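PDB 4PRL: 4-phosphoerythronate dehydrogenase from Lactobacillus jensenii, which catalyses the NAD-dependent interconversion of D-lactate and pyruvate, as a D-lactate dehydrogenase of the D-isomer-specific 2-hydroxyacid dehydrogenase family. Local coordinates for the interface of chains A and B. Coordinates in Å, arbitrary orientation; residue numbers count along the deposited sequence, not the author numbering. Chains: chain A/B, 4-phosphoerythronate dehydrogenase.

The interface of chains A and B. Residues chain A 135-138; chain B 10-11, 14, 299.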
ATOM      1  N   ASN A 135      32.366  -6.085  -1.764  1.00 38.16           N
ATOM      2  CA  ASN A 135      31.248  -5.311  -2.264  1.00 37.11           C
ATOM      3  C   ASN A 135      31.755  -4.345  -3.346  1.00 35.53           C
ATOM      4  O   ASN A 135      31.799  -3.136  -3.139  1.00 33.79           O
ATOM      5  CB  ASN A 135      30.619  -4.496  -1.123  1.00 37.26           C
ATOM      6  CG  ASN A 135      29.996  -5.356  -0.032  1.00 36.67           C
ATOM      7  OD1 ASN A 135      29.641  -4.832   1.021  1.00 34.03           O
ATOM      8  ND2 ASN A 135      29.855  -6.666  -0.272  1.00 36.57           N
ATOM      9  N   PRO A 136      32.143  -4.876  -4.507  1.00 33.75           N
ATOM     10  CA  PRO A 136      32.598  -3.987  -5.547  1.00 32.71           C
ATOM     11  C   PRO A 136      31.443  -3.138  -6.045  1.00 32.14           C
ATOM     12  O   PRO A 136      30.309  -3.519  -5.879  1.00 31.42           O
ATOM     13  CB  PRO A 136      33.086  -4.944  -6.642  1.00 33.56           C
ATOM     14  CG  PRO A 136      32.287  -6.178  -6.454  1.00 33.77           C
ATOM     15  CD  PRO A 136      31.979  -6.264  -4.981  1.00 34.46           C
ATOM     16  N   ASP A 137      31.742  -2.000  -6.662  1.00 32.69           N
ATOM     17  CA  ASP A 137      30.723  -1.055  -7.102  1.00 32.28           C
ATOM     18  C   ASP A 137      29.898  -1.579  -8.274  1.00 34.42           C
ATOM     19  O   ASP A 137      28.793  -1.108  -8.538  1.00 35.70           O
ATOM     20  CB  ASP A 137      31.387   0.232  -7.513  1.00 31.44           C
ATOM     21  CG  ASP A 137      30.404   1.276  -7.878  1.00 31.44           C
ATOM     22  OD1 ASP A 137      29.725   1.766  -6.956  1.00 32.75           O
ATOM     23  OD2 ASP A 137      30.312   1.611  -9.072  1.00 30.21           O
ATOM     24  N   SER A 138      30.438  -2.568  -8.964  1.00 33.93           N
ATOM     25  CA  SER A 138      29.749  -3.165 -10.074  1.00 34.34           C
ATOM     26  C   SER A 138      28.584  -4.015  -9.605  1.00 35.74           C
ATOM     27  O   SER A 138      27.800  -4.479 -10.432  1.00 36.04           O
ATOM     28  CB  SER A 138      30.722  -4.038 -10.856  1.00 34.39           C
ATOM     29  OG  SER A 138      31.181  -5.079 -10.030  1.00 33.35           O
TER
ATOM     30  N   GLU B  10      35.512   1.999  -3.568  1.00 39.40           N
ATOM     31  CA  GLU B  10      35.188   2.157  -4.983  1.00 39.24           C
ATOM     32  C   GLU B  10      33.870   2.943  -5.172  1.00 40.01           C
ATOM     33  O   GLU B  10      33.807   3.871  -5.992  1.00 42.08           O
ATOM     34  CB  GLU B  10      35.084   0.757  -5.581  1.00 42.25           C
ATOM     35  CG  GLU B  10      35.291   0.618  -7.066  1.00 47.74           C
ATOM     36  CD  GLU B  10      35.476  -0.848  -7.444  1.00 53.05           C
ATOM     37  OE1 GLU B  10      34.470  -1.565  -7.610  1.00 55.24           O
ATOM     38  OE2 GLU B  10      36.634  -1.303  -7.551  1.00 59.29           O
ATOM     39  N   SER B  11      32.826   2.603  -4.407  1.00 40.63           N
ATOM     40  CA  SER B  11      31.519   3.291  -4.545  1.00 39.80           C
ATOM     41  C   SER B  11      31.530   4.716  -4.024  1.00 36.51           C
ATOM     42  O   SER B  11      30.885   5.587  -4.587  1.00 32.44           O
ATOM     43  CB  SER B  11      30.402   2.516  -3.856  1.00 40.84           C
ATOM     44  OG  SER B  11      30.112   1.333  -4.577  1.00 41.41           O
ATOM     45  N   LYS B  14      32.982   7.277  -6.535  1.00 43.39           N
ATOM     46  CA  LYS B  14      32.107   7.770  -7.597  1.00 45.26           C
ATOM     47  C   LYS B  14      31.286   8.982  -7.161  1.00 45.66           C
ATOM     48  O   LYS B  14      30.768   9.691  -8.002  1.00 48.66           O
ATOM     49  CB  LYS B  14      31.136   6.686  -8.093  1.00 47.01           C
ATOM     50  CG  LYS B  14      31.721   5.307  -8.364  1.00 49.57           C
ATOM     51  CD  LYS B  14      33.019   5.320  -9.156  1.00 51.41           C
ATOM     52  CE  LYS B  14      33.134   4.053  -9.998  1.00 53.66           C
ATOM     53  NZ  LYS B  14      34.459   3.921 -10.661  1.00 56.05           N
ATOM     54  N   PHE B 299      24.000  -2.502   0.712  1.00 35.25           N
ATOM     55  CA  PHE B 299      24.766  -1.989  -0.430  1.00 35.74           C
ATOM     56  C   PHE B 299      23.913  -1.444  -1.581  1.00 38.03           C
ATOM     57  O   PHE B 299      23.716  -2.117  -2.622  1.00 37.39           O
ATOM     58  CB  PHE B 299      25.711  -3.087  -0.927  1.00 36.09           C
ATOM     59  CG  PHE B 299      26.864  -2.600  -1.785  1.00 35.50           C
ATOM     60  CD1 PHE B 299      27.485  -1.372  -1.565  1.00 36.60           C
ATOM     61  CD2 PHE B 299      27.367  -3.424  -2.786  1.00 34.91           C
ATOM     62  CE1 PHE B 299      28.549  -0.966  -2.357  1.00 37.02           C
ATOM     63  CE2 PHE B 299      28.422  -3.033  -3.573  1.00 34.22           C
ATOM     64  CZ  PHE B 299      29.022  -1.806  -3.356  1.00 36.66           C
TER
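A:Asp137 reaches across the interface between B:Glu10 and B:Ser11, meeting the first through its backbone and the second through its carboxylate. Its backbone N donates a hydrogen bond to the carboxylate oxygen OE1 of B:Glu10 (2.9 Å), nearly straight at 165°, meeting that oxygen on its anti side and somewhat out of the carboxylate plane. B:Glu10 spans the gap with an extended chain, and its CG rests against CB of A:Asp137 at 3.9 Å. The A:Asp137 side chain leaves with CG anti to the backbone N (chi1 -176°), which carries the carboxylate past B:Glu10 to B:Ser11. There the hydroxyl OG of B:Ser11 donates to OD1 of A:Asp137, which accepts with its anti lone pair, the one away from OD2; the modelled separation is too short to be reliable at 2.6 Å resolution, so the details of this bond are doubtful.

The other packed portion is the ring of B:Phe299. CB of A:Asn135 lies over one face, 3.8 Å from the ring centroid and displaced toward the rim, a CH-pi contact, while the backbone carbonyl carbon of A:Pro136 sits at the ring edge, in its plane.

Contact thins toward B:Lys14. This chain, bent at chi2 (-46°), runs at a slant across the A:Asp137 side chain. Its CE lies 3.8 Å from OD2 of A:Asp137. The terminal amino nitrogen NZ of B:Lys14 remains 5.0 Å from OD2 of A:Asp137. That spacing permits at most a long-range electrostatic attraction, and A:Asp137 buries far more surface here than B:Lys14 does.

In the two-fold symmetric interface of two copies, probably the family's dimer, the loop entering 3-10 helix 137-139 of chain A meets the short helix 10-13 and the loop before helix 301-320 of chain B.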